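Side-chain contacts in magnetosome protein MamA (Magnetospirillum gryphiswaldense, PDB 3AS8), which probably serves as a tetratricopeptide-repeat scaffold on magnetosomes, recognising copies of itself to build larger protein complexes: residues Y10-G15 / A39-V44; I16-A19 / S25-V28; L84-V87 / D93-V96; A119-G124 / A151-Q156; I135-R140 / G144-A149. All coordinates share one frame; numbering follows the deposited sequence.

Contact 1 of 5, residues Y10-G15 / A39-V44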
# COMPACT_ATOMS: atom_id res chain seq x y z
N TYR A 10 -4.51 29.64 4.26
CA TYR A 10 -5.76 29.45 3.57
C TYR A 10 -5.75 28.20 2.63
O TYR A 10 -6.68 27.38 2.63
CB TYR A 10 -6.16 30.73 2.78
CG TYR A 10 -7.45 30.62 1.97
CD1 TYR A 10 -8.70 30.81 2.58
CD2 TYR A 10 -7.43 30.38 0.61
CE1 TYR A 10 -9.84 30.72 1.86
CE2 TYR A 10 -8.56 30.31 -0.11
CZ TYR A 10 -9.77 30.46 0.51
OH TYR A 10 -10.91 30.38 -0.23
N TYR A 11 -4.72 28.09 1.80
CA TYR A 11 -4.68 27.04 0.74
C TYR A 11 -4.31 25.71 1.42
O TYR A 11 -4.83 24.68 1.07
CB TYR A 11 -3.68 27.42 -0.41
CG TYR A 11 -4.24 28.56 -1.26
CD1 TYR A 11 -5.34 28.36 -2.07
CD2 TYR A 11 -3.73 29.86 -1.16
CE1 TYR A 11 -5.90 29.43 -2.85
CE2 TYR A 11 -4.29 30.90 -1.84
CZ TYR A 11 -5.37 30.69 -2.71
OH TYR A 11 -5.91 31.79 -3.42
N ARG A 12 -3.49 25.78 2.47
CA ARG A 12 -3.11 24.57 3.24
C ARG A 12 -4.28 23.93 3.88
O ARG A 12 -4.53 22.77 3.67
CB ARG A 12 -2.05 24.89 4.26
CG ARG A 12 -1.56 23.69 5.10
CD ARG A 12 -0.56 24.20 6.20
NE ARG A 12 0.23 23.08 6.70
CZ ARG A 12 -0.24 22.15 7.53
NH1 ARG A 12 -1.50 22.22 7.99
NH2 ARG A 12 0.55 21.16 7.92
N ASP A 13 -5.03 24.70 4.66
CA ASP A 13 -6.15 24.18 5.38
C ASP A 13 -7.22 23.66 4.41
O ASP A 13 -7.78 22.57 4.64
CB ASP A 13 -6.87 25.28 6.23
CG ASP A 13 -6.06 25.74 7.47
OD1 ASP A 13 -4.95 25.19 7.73
OD2 ASP A 13 -6.57 26.71 8.17
N LYS A 14 -7.55 24.48 3.40
CA LYS A 14 -8.57 24.09 2.45
C LYS A 14 -8.12 22.80 1.64
O LYS A 14 -8.95 21.88 1.37
CB LYS A 14 -8.93 25.26 1.52
CG LYS A 14 -10.35 25.29 1.04
CD LYS A 14 -10.69 26.65 0.38
CE LYS A 14 -12.20 26.94 0.30
NZ LYS A 14 -13.12 25.76 0.10
N GLY A 15 -6.85 22.76 1.24
CA GLY A 15 -6.34 21.65 0.44
C GLY A 15 -6.33 20.31 1.16
O GLY A 15 -6.77 19.26 0.65
N ALA A 39 10.73 25.39 1.47
CA ALA A 39 10.11 25.47 2.80
C ALA A 39 9.22 24.24 2.92
O ALA A 39 7.98 24.32 3.03
CB ALA A 39 9.31 26.77 2.97
N PHE A 40 9.86 23.08 2.91
CA PHE A 40 9.15 21.80 2.90
C PHE A 40 8.17 21.48 4.10
O PHE A 40 8.58 21.50 5.25
CB PHE A 40 10.15 20.68 2.73
CG PHE A 40 9.50 19.40 2.29
CD1 PHE A 40 9.15 19.21 0.95
CD2 PHE A 40 9.13 18.43 3.24
CE1 PHE A 40 8.52 18.05 0.56
CE2 PHE A 40 8.49 17.26 2.84
CZ PHE A 40 8.19 17.08 1.51
N ASP A 41 6.92 21.10 3.80
CA ASP A 41 5.84 20.81 4.80
C ASP A 41 5.30 19.40 4.55
O ASP A 41 4.71 19.19 3.48
CB ASP A 41 4.74 21.84 4.61
CG ASP A 41 3.49 21.65 5.53
OD1 ASP A 41 3.04 20.53 5.91
OD2 ASP A 41 2.90 22.70 5.84
N VAL A 42 5.50 18.46 5.50
CA VAL A 42 5.27 17.00 5.21
C VAL A 42 3.78 16.73 5.00
O VAL A 42 3.40 15.93 4.14
CB VAL A 42 5.88 16.03 6.30
CG1 VAL A 42 5.24 16.19 7.64
CG2 VAL A 42 5.73 14.55 5.88
N GLU A 43 2.94 17.46 5.71
CA GLU A 43 1.49 17.21 5.63
C GLU A 43 0.91 17.69 4.29
O GLU A 43 -0.00 17.05 3.73
CB GLU A 43 0.87 17.88 6.84
CG GLU A 43 -0.28 17.16 7.47
CD GLU A 43 -0.02 15.72 7.83
OE1 GLU A 43 -0.89 14.90 7.48
OE2 GLU A 43 1.01 15.41 8.47
N VAL A 44 1.49 18.78 3.76
CA VAL A 44 1.16 19.31 2.47
C VAL A 44 1.70 18.32 1.41
O VAL A 44 0.93 17.88 0.52
CB VAL A 44 1.70 20.75 2.28
CG1 VAL A 44 1.68 21.14 0.78
CG2 VAL A 44 0.88 21.76 3.18

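Contact 2 of 5, residues I16-A19 / S25-V28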
# COMPACT_ATOMS: atom_id res chain seq x y z
N ILE A 16 -5.80 20.35 2.37
CA ILE A 16 -5.76 19.16 3.20
C ILE A 16 -7.16 18.70 3.55
O ILE A 16 -7.47 17.50 3.64
CB ILE A 16 -4.94 19.45 4.45
CG1 ILE A 16 -3.47 19.60 4.05
CG2 ILE A 16 -5.17 18.35 5.48
CD1 ILE A 16 -2.59 20.21 5.22
N SER A 17 -8.04 19.65 3.76
CA SER A 17 -9.42 19.26 3.99
C SER A 17 -9.98 18.49 2.75
O SER A 17 -10.55 17.38 2.85
CB SER A 17 -10.22 20.50 4.37
OG SER A 17 -11.54 20.15 4.61
N HIS A 18 -9.77 19.06 1.57
CA HIS A 18 -10.31 18.43 0.38
C HIS A 18 -9.74 16.97 0.29
O HIS A 18 -10.45 15.99 0.08
CB HIS A 18 -9.93 19.19 -0.87
CG HIS A 18 -10.70 20.46 -1.12
ND1 HIS A 18 -12.06 20.55 -0.98
CD2 HIS A 18 -10.29 21.65 -1.62
CE1 HIS A 18 -12.45 21.76 -1.34
NE2 HIS A 18 -11.39 22.45 -1.72
N ALA A 19 -8.43 16.85 0.45
CA ALA A 19 -7.76 15.56 0.25
C ALA A 19 -8.26 14.48 1.26
O ALA A 19 -8.48 13.31 0.93
CB ALA A 19 -6.22 15.75 0.33
N SER A 25 -9.16 16.27 -6.81
CA SER A 25 -8.86 17.26 -7.85
C SER A 25 -8.77 18.67 -7.21
O SER A 25 -7.85 19.45 -7.50
CB SER A 25 -9.97 17.24 -8.94
OG SER A 25 -10.13 16.01 -9.60
N GLU A 26 -9.71 18.97 -6.30
CA GLU A 26 -9.72 20.28 -5.64
C GLU A 26 -8.53 20.34 -4.71
O GLU A 26 -7.95 21.41 -4.54
CB GLU A 26 -11.05 20.52 -4.92
CG GLU A 26 -12.24 20.80 -5.91
CD GLU A 26 -13.61 20.65 -5.31
OE1 GLU A 26 -14.02 19.53 -4.89
OE2 GLU A 26 -14.28 21.69 -5.28
N ALA A 27 -8.13 19.21 -4.11
CA ALA A 27 -6.87 19.16 -3.32
C ALA A 27 -5.60 19.51 -4.13
O ALA A 27 -4.71 20.20 -3.63
CB ALA A 27 -6.66 17.76 -2.61
N VAL A 28 -5.52 19.02 -5.37
CA VAL A 28 -4.40 19.42 -6.26
C VAL A 28 -4.44 20.91 -6.51
O VAL A 28 -3.43 21.57 -6.36
CB VAL A 28 -4.42 18.67 -7.63
CG1 VAL A 28 -3.24 19.15 -8.57
CG2 VAL A 28 -4.36 17.20 -7.38

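Contact 3 of 5, residues L84-V87 / D93-V96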
# COMPACT_ATOMS: atom_id res chain seq x y z
N LEU A 84 2.54 1.05 -0.67
CA LEU A 84 1.48 0.49 -1.50
C LEU A 84 1.52 0.93 -2.97
O LEU A 84 1.17 0.14 -3.89
CB LEU A 84 0.06 0.77 -0.88
CG LEU A 84 -0.14 0.04 0.46
CD1 LEU A 84 -1.47 0.47 1.17
CD2 LEU A 84 -0.03 -1.52 0.21
N THR A 85 1.86 2.20 -3.17
CA THR A 85 1.93 2.74 -4.51
C THR A 85 3.05 2.06 -5.30
O THR A 85 2.82 1.69 -6.44
CB THR A 85 2.05 4.27 -4.58
OG1 THR A 85 0.90 4.85 -3.97
CG2 THR A 85 2.03 4.72 -6.05
N TYR A 86 4.20 1.86 -4.68
CA TYR A 86 5.28 1.11 -5.33
C TYR A 86 4.87 -0.28 -5.82
O TYR A 86 5.20 -0.70 -6.99
CB TYR A 86 6.46 1.05 -4.43
CG TYR A 86 7.29 2.32 -4.30
CD1 TYR A 86 7.53 3.18 -5.39
CD2 TYR A 86 8.01 2.53 -3.15
CE1 TYR A 86 8.41 4.32 -5.23
CE2 TYR A 86 8.86 3.60 -2.99
CZ TYR A 86 9.07 4.48 -4.03
OH TYR A 86 9.94 5.55 -3.78
N VAL A 87 4.13 -1.03 -4.99
CA VAL A 87 3.69 -2.36 -5.42
C VAL A 87 2.82 -2.16 -6.67
O VAL A 87 2.92 -2.94 -7.66
CB VAL A 87 2.86 -3.11 -4.31
CG1 VAL A 87 2.34 -4.42 -4.91
CG2 VAL A 87 3.69 -3.23 -3.02
N ASP A 93 11.07 -3.70 -5.13
CA ASP A 93 12.22 -3.53 -4.27
C ASP A 93 12.17 -2.31 -3.37
O ASP A 93 12.68 -2.34 -2.24
CB ASP A 93 13.48 -3.51 -5.12
CG ASP A 93 13.57 -2.23 -5.99
OD1 ASP A 93 12.61 -1.93 -6.78
OD2 ASP A 93 14.59 -1.52 -5.80
N LEU A 94 11.62 -1.19 -3.87
CA LEU A 94 11.45 -0.02 -3.00
C LEU A 94 10.31 -0.22 -1.97
O LEU A 94 10.29 0.41 -0.89
CB LEU A 94 11.18 1.23 -3.87
CG LEU A 94 12.31 1.57 -4.85
CD1 LEU A 94 12.04 2.91 -5.57
CD2 LEU A 94 13.68 1.58 -4.07
N ALA A 95 9.37 -1.03 -2.36
CA ALA A 95 8.17 -1.28 -1.56
C ALA A 95 8.53 -2.04 -0.29
O ALA A 95 8.06 -1.72 0.76
CB ALA A 95 7.13 -2.04 -2.42
N VAL A 96 9.50 -2.98 -0.36
CA VAL A 96 9.71 -3.92 0.74
C VAL A 96 10.06 -3.27 2.08
O VAL A 96 9.37 -3.52 3.08
CB VAL A 96 10.73 -5.04 0.28
CG1 VAL A 96 11.38 -5.66 1.45
CG2 VAL A 96 9.98 -6.02 -0.62

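Contact 4 of 5, residues A119-G124 / A151-Q156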
# COMPACT_ATOMS: atom_id res chain seq x y z
N ALA A 119 5.20 -8.57 -2.98
CA ALA A 119 6.44 -7.93 -3.43
C ALA A 119 7.59 -8.89 -3.35
O ALA A 119 8.40 -8.99 -4.30
CB ALA A 119 6.76 -6.62 -2.61
N LEU A 120 7.70 -9.55 -2.22
CA LEU A 120 8.70 -10.59 -1.94
C LEU A 120 8.62 -11.71 -2.97
O LEU A 120 9.67 -12.11 -3.54
CB LEU A 120 8.54 -11.12 -0.52
CG LEU A 120 8.94 -10.15 0.60
CD1 LEU A 120 8.36 -10.62 1.96
CD2 LEU A 120 10.45 -9.87 0.75
N ASP A 121 7.41 -12.19 -3.28
CA ASP A 121 7.23 -13.23 -4.28
C ASP A 121 7.75 -12.78 -5.64
O ASP A 121 8.44 -13.54 -6.37
CB ASP A 121 5.79 -13.69 -4.38
CG ASP A 121 5.57 -14.75 -5.46
OD1 ASP A 121 5.66 -14.40 -6.64
OD2 ASP A 121 5.29 -15.94 -5.12
N ASN A 122 7.44 -11.53 -5.99
CA ASN A 122 7.92 -10.98 -7.27
C ASN A 122 9.39 -10.86 -7.37
O ASN A 122 9.93 -11.03 -8.49
CB ASN A 122 7.24 -9.66 -7.65
CG ASN A 122 5.87 -9.92 -8.22
OD1 ASN A 122 5.79 -10.37 -9.34
ND2 ASN A 122 4.80 -9.78 -7.41
N LEU A 123 10.04 -10.65 -6.25
CA LEU A 123 11.45 -10.56 -6.15
C LEU A 123 12.13 -11.91 -6.05
O LEU A 123 13.36 -11.94 -5.86
CB LEU A 123 11.85 -9.70 -4.95
CG LEU A 123 11.48 -8.20 -5.01
CD1 LEU A 123 11.57 -7.43 -3.65
CD2 LEU A 123 12.42 -7.57 -6.07
N GLY A 124 11.36 -13.00 -6.13
CA GLY A 124 11.93 -14.34 -6.05
C GLY A 124 12.31 -14.81 -4.63
O GLY A 124 12.94 -15.85 -4.50
N ALA A 151 0.25 -21.08 -2.26
CA ALA A 151 0.37 -22.23 -3.21
C ALA A 151 1.31 -21.92 -4.35
O ALA A 151 2.20 -22.69 -4.70
CB ALA A 151 -1.02 -22.58 -3.79
N TYR A 152 1.11 -20.76 -4.96
CA TYR A 152 1.96 -20.34 -6.09
C TYR A 152 3.43 -20.15 -5.67
O TYR A 152 4.31 -20.49 -6.41
CB TYR A 152 1.36 -19.09 -6.79
CG TYR A 152 2.02 -18.78 -8.13
CD1 TYR A 152 2.35 -19.82 -9.02
CD2 TYR A 152 2.33 -17.44 -8.54
CE1 TYR A 152 2.96 -19.58 -10.23
CE2 TYR A 152 2.94 -17.18 -9.79
CZ TYR A 152 3.24 -18.27 -10.61
OH TYR A 152 3.86 -18.12 -11.82
N SER A 153 3.70 -19.63 -4.49
CA SER A 153 5.07 -19.40 -4.08
C SER A 153 5.74 -20.80 -3.91
O SER A 153 6.86 -21.03 -4.32
CB SER A 153 5.10 -18.61 -2.80
OG SER A 153 4.65 -17.25 -2.88
N TYR A 154 5.03 -21.74 -3.29
CA TYR A 154 5.55 -23.07 -3.14
C TYR A 154 5.83 -23.68 -4.52
O TYR A 154 6.90 -24.25 -4.74
CB TYR A 154 4.64 -23.93 -2.32
CG TYR A 154 4.79 -23.89 -0.79
CD1 TYR A 154 5.99 -24.22 -0.15
CD2 TYR A 154 3.69 -23.65 -0.00
CE1 TYR A 154 6.09 -24.21 1.27
CE2 TYR A 154 3.76 -23.65 1.35
CZ TYR A 154 4.97 -23.92 2.00
OH TYR A 154 4.92 -23.88 3.35
N GLU A 155 4.88 -23.56 -5.46
CA GLU A 155 5.05 -24.19 -6.75
C GLU A 155 6.27 -23.68 -7.46
O GLU A 155 6.94 -24.45 -8.11
CB GLU A 155 3.77 -24.00 -7.57
CG GLU A 155 3.75 -24.51 -9.00
CD GLU A 155 2.31 -24.34 -9.58
OE1 GLU A 155 2.10 -23.39 -10.41
OE2 GLU A 155 1.39 -25.09 -9.17
N GLN A 156 6.57 -22.39 -7.32
CA GLN A 156 7.70 -21.75 -7.92
C GLN A 156 9.01 -22.25 -7.35
O GLN A 156 10.04 -22.15 -8.03
CB GLN A 156 7.64 -20.21 -7.78
CG GLN A 156 6.58 -19.56 -8.72
CD GLN A 156 6.37 -18.10 -8.42
OE1 GLN A 156 6.97 -17.25 -9.08
NE2 GLN A 156 5.51 -17.79 -7.43
O HOH W 1 7.80 -14.64 -8.94

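Contact 5 of 5, residues I135-R140 / G144-A149. With SO4 (sulfate ion), chain B.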
# COMPACT_ATOMS: atom_id res chain seq x y z
N ILE A 135 1.26 -14.79 7.98
CA ILE A 135 0.88 -13.77 8.92
C ILE A 135 -0.40 -13.09 8.48
O ILE A 135 -1.28 -12.86 9.29
CB ILE A 135 2.03 -12.76 9.12
CG1 ILE A 135 3.25 -13.48 9.71
CG2 ILE A 135 1.61 -11.63 10.06
CD1 ILE A 135 4.57 -12.66 9.69
N ALA A 136 -0.53 -12.75 7.20
CA ALA A 136 -1.79 -12.27 6.68
C ALA A 136 -2.98 -13.22 6.89
O ALA A 136 -4.12 -12.80 7.19
CB ALA A 136 -1.63 -11.94 5.18
N LEU A 137 -2.72 -14.49 6.72
CA LEU A 137 -3.76 -15.49 6.91
C LEU A 137 -4.18 -15.52 8.37
O LEU A 137 -5.35 -15.73 8.69
CB LEU A 137 -3.22 -16.85 6.50
CG LEU A 137 -3.88 -17.75 5.50
CD1 LEU A 137 -3.56 -19.17 6.01
CD2 LEU A 137 -5.36 -17.56 5.18
N GLY A 138 -3.24 -15.29 9.30
CA GLY A 138 -3.66 -15.19 10.71
C GLY A 138 -4.68 -14.09 10.92
O GLY A 138 -5.56 -14.21 11.77
N LEU A 139 -4.50 -12.98 10.19
CA LEU A 139 -5.41 -11.83 10.26
C LEU A 139 -6.79 -12.11 9.64
O LEU A 139 -7.83 -11.62 10.17
CB LEU A 139 -4.71 -10.61 9.62
CG LEU A 139 -3.50 -10.03 10.36
CD1 LEU A 139 -2.85 -8.87 9.51
CD2 LEU A 139 -3.99 -9.48 11.71
N ARG A 140 -6.81 -12.86 8.52
CA ARG A 140 -8.05 -13.16 7.82
C ARG A 140 -7.96 -14.56 7.27
O ARG A 140 -7.58 -14.76 6.12
CB ARG A 140 -8.32 -12.24 6.65
CG ARG A 140 -8.50 -10.76 6.98
CD ARG A 140 -8.98 -10.04 5.78
NE ARG A 140 -8.98 -8.58 5.98
CZ ARG A 140 -9.03 -7.70 4.99
NH1 ARG A 140 -9.20 -8.09 3.74
NH2 ARG A 140 -9.04 -6.42 5.27
N GLY A 144 -9.24 -16.78 0.76
CA GLY A 144 -8.79 -17.64 -0.31
C GLY A 144 -7.61 -17.17 -1.14
O GLY A 144 -6.74 -17.97 -1.46
N LYS A 145 -7.56 -15.86 -1.47
CA LYS A 145 -6.47 -15.36 -2.29
C LYS A 145 -5.14 -15.56 -1.54
O LYS A 145 -4.07 -15.54 -2.18
CB LYS A 145 -6.67 -13.87 -2.70
CG LYS A 145 -6.46 -12.82 -1.56
CD LYS A 145 -6.70 -11.36 -2.07
CE LYS A 145 -6.50 -10.37 -0.99
NZ LYS A 145 -6.52 -8.95 -1.49
N VAL A 146 -5.17 -15.62 -0.20
CA VAL A 146 -3.90 -15.74 0.52
C VAL A 146 -3.38 -17.19 0.38
O VAL A 146 -2.19 -17.45 0.12
CB VAL A 146 -4.00 -15.32 2.00
CG1 VAL A 146 -2.53 -15.46 2.66
CG2 VAL A 146 -4.49 -13.93 2.07
N HIS A 147 -4.27 -18.17 0.54
CA HIS A 147 -3.81 -19.56 0.29
C HIS A 147 -3.31 -19.76 -1.13
O HIS A 147 -2.37 -20.52 -1.37
CB HIS A 147 -4.92 -20.54 0.56
CG HIS A 147 -5.11 -20.85 2.01
ND1 HIS A 147 -4.31 -21.75 2.68
CD2 HIS A 147 -6.02 -20.40 2.92
CE1 HIS A 147 -4.71 -21.84 3.94
NE2 HIS A 147 -5.74 -21.02 4.11
N ARG A 148 -3.99 -19.13 -2.08
CA ARG A 148 -3.61 -19.21 -3.49
C ARG A 148 -2.20 -18.63 -3.69
O ARG A 148 -1.36 -19.21 -4.34
CB ARG A 148 -4.66 -18.54 -4.36
CG ARG A 148 -4.42 -18.58 -5.85
CD ARG A 148 -5.75 -18.57 -6.67
NE ARG A 148 -6.96 -19.19 -6.06
CZ ARG A 148 -7.44 -20.42 -6.29
NH1 ARG A 148 -6.79 -21.29 -7.05
NH2 ARG A 148 -8.55 -20.82 -5.69
N ALA A 149 -1.95 -17.47 -3.10
CA ALA A 149 -0.65 -16.82 -3.20
C ALA A 149 0.41 -17.77 -2.57
O ALA A 149 1.51 -17.93 -3.11
CB ALA A 149 -0.65 -15.41 -2.49
S SO4 B . -8.44 -4.89 1.72
O1 SO4 B . -9.74 -4.72 1.02
O2 SO4 B . -8.07 -6.33 1.66
O3 SO4 B . -7.46 -4.04 1.04
O4 SO4 B . -8.47 -4.48 3.12

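Contact 1 of 5, residues Y10-G15 / A39-V44
Asp-41 OD1 is shared by the guanidinium of Arg-12 and the start of a helix, a worked case of one carboxylate serving two purposes in a tetratricopeptide-repeat (TPR) array. From helix 5-20 the arginine grips the aspartate side-on, one nitrogen to each oxygen. The arm of this salt bridge from Arg-12 NE to Asp-41 OD2 measures 2.8 Å and is nearly straight at 174°, with OD2 in the guanidinium plane and offering its syn lone pair. The second arm, from Arg-12 NH2 to Asp-41 OD1, is longer at 3.3 Å; OD1 again uses the syn lone pair but sits tilted from the guanidinium plane, the two flat groups being turned 32° against each other. Asp-41 is also the N-cap of helix 42-54: Val-44 N reaches Asp-41 OD1 at 3.2 Å from above the carboxylate plane, and Glu-43 N adds a weak bond to the same oxygen. With CG anti to the backbone N (chi1 -179°) and the chain stretched out to NE, Arg-12 reaches across to the second helix. A methionine here would probably leave the capping carboxylate without its cationic mate. Phe-40, just before the cap, packs on helix 58-71. Nearer the backbone, the arginine's aliphatic part lies against valine, Arg-12 CG standing 3.7 Å from Val-44 CG2.

Contact 2 of 5, residues I16-A19 / S25-V28
One face of the His-18 imidazole is covered by the CB of Glu-26, which stands 3.7 Å from the ring centroid and only 14° off the ring normal, a CH-pi contact set almost squarely over the middle of the ring. The backbone N of Ala-27 lies oblique to the ring and 3.7 Å from His-18 CB, and Met-30 also touches the histidine. It is thus the first methylene of the glutamate, and not its charged end, that meets the ring; the two side chains cross at about a right angle, while the carboxylate plane lies only 15° from that of the imidazole. His-18 CG lies anti to the carbonyl carbon (chi1 -77°), which carries the ring to Glu-26 CB. A hydrogen bond between His-18 ND1 and Arg-23 NE, in the turn joining the helices, helps fix the rotation of the ring, whereas Glu-26 OE1 stays 4.5 Å from His-18 ND1. Deeper in, two methyl groups meet: Ala-19 CB and Ala-27 CB are 3.6 Å apart. Side chains this small let the backbones come close, the CA atoms of His-18 and Ala-27 being 5.1 Å apart. Helix 42-54 covers this side, with His-47 against Ala-19 and Ala-51 against Ala-27. Small side chains where two consecutive helices approach closely are characteristic of the TPR helical hairpin.

Contact 3 of 5, residues L84-V87 / D93-V96
The backbones of helix 76-88 and helix 92-105 draw close at Tyr-86 and Ala-95, whose CA atoms are 5.3 Å apart, near the turn of a TPR helical hairpin. The approach is possible because the residue facing Tyr-86 has just one methyl group: Ala-95 CB fits between two neighbours on the first helix, 3.7 Å from Tyr-86 CB and equally far from Val-87 CG2. That valine methyl is the branch anti to its own carbonyl carbon, which brings it beside the alanine while the other branch is held away. The tyrosine ring meets Leu-94 with one face. Leu-94 CB makes a CH-pi contact 3.7 Å from the ring centroid and 24° off the normal, displaced toward the rim, so it presses most on the CD2 and CE2 side. Farther out, the leucine methyl CD1 follows the ring to its phenolic end, 3.7 Å from Tyr-86 CZ. The two side chains therefore touch along much of the ring's length. At that end the hydroxyl of Tyr-86 is hydrogen-bonded to Glu-66, a tie to the preceding helix 58-71. Leu-98, also on helix 92-105, packs against the tyrosine, and Val-96, whose CB points away from segment 84-87, touches helix 110-122. Between segments 84-87 and 93-96 the closest touch is that of Leu-94 CB and Tyr-86 CE2, at 3.4 Å.

Contact 4 of 5, residues A119-G124 / A151-Q156
Asp-121 and Gln-156 meet with their side chains crossed at about a right angle, the carboxylate and amide planes 42° apart, while Ser-153 closes on the same carboxylate; together they join helix 110-122 to helix 144-156, next but one in the TPR array. The aspartate CG is anti to the backbone N (chi1 178°), directing both oxygens at the second helix. Ser-153 OG donates to Asp-121 OD2 over 2.7 Å, entering on the anti lone pair, away from OD1; Ala-149 O, one turn back, also accepts from this hydroxyl, so the two acceptors must share its single proton. The amide nitrogen Gln-156 NE2 stands 3.0 Å from Asp-121 OD2, but bent to 126° and therefore weak, with a second weak bond to OD1. The firmer bond of Gln-156 NE2 is to Tyr-152 O, at 3.1 Å and with the carbonyl oxygen in the amide plane; the nitrogen sits above the carbonyl plane, and this bond helps hold the amide as it is turned. Phe-126 of helix 126-139 packs against both Asp-121 and Gln-156. A water bridges the contact, 2.9 Å from Asp-121 O and 2.7 Å from Gln-156 OE1.

Contact 5 of 5, residues I135-R140 / G144-A149
Apolar packing comes first: Leu-137 CG rests 3.9 Å from Val-146 CG1 where two consecutive helices of the TPR array, linked by a short turn, run antiparallel, with 163° between the directions of segments 135-139 and 144-149. The two side chains slide past each other in opposite directions, and Ala-136 CB adds a looser touch to the same valine methyl. Against the histidine the leucine packs across a ring face: the two side chains cross at about a right angle, CG lying over the imidazole and the methyls standing out toward its rim, with Leu-137 CD1 3.4 Å from His-147 NE2. An alanine in place of Leu-137 would probably open a gap between the His-147 ring and Val-146 CG1. The polar side of that imidazole is engaged with helix 160-183, where ND1 is hydrogen-bonded to His-166. Charged interactions gather at the turn. Arg-140, just past the end of its helix, holds a sulfate probably taken from the crystallisation liquor, and its NH1 also forms a salt bridge with Glu-143. The guanidinium takes the anion with two nitrogens: Arg-140 NH1 to sulfate O2 at 2.9 Å and Arg-140 NH2 to sulfate O4 at 3.0 Å, the latter straighter at 160°.

Contacts 2, 3 and 5 each join helices adjacent in sequence, the first two as hairpins, whereas contacts 1 and 4 tie a helix to the next but one. Chemistry follows that division: methyls, methylenes and a ring face make the contacts between consecutive helices, while a carboxylate gripped by polar groups marks both longer ties. Contact 2 is the most buried of the five; the others are only partly so. Helix 5-20 serves contacts 1 and 2, which touch through Gly-15 and Ala-27, and helix 144-156 serves contacts 4 and 5. Contact 3, nearest the chain's centre, meets contact 4 through Val-96 packed among Ala-119, Leu-120 and Leu-123, whereas contacts 1 and 4 lie about 41 Å apart, centre to centre.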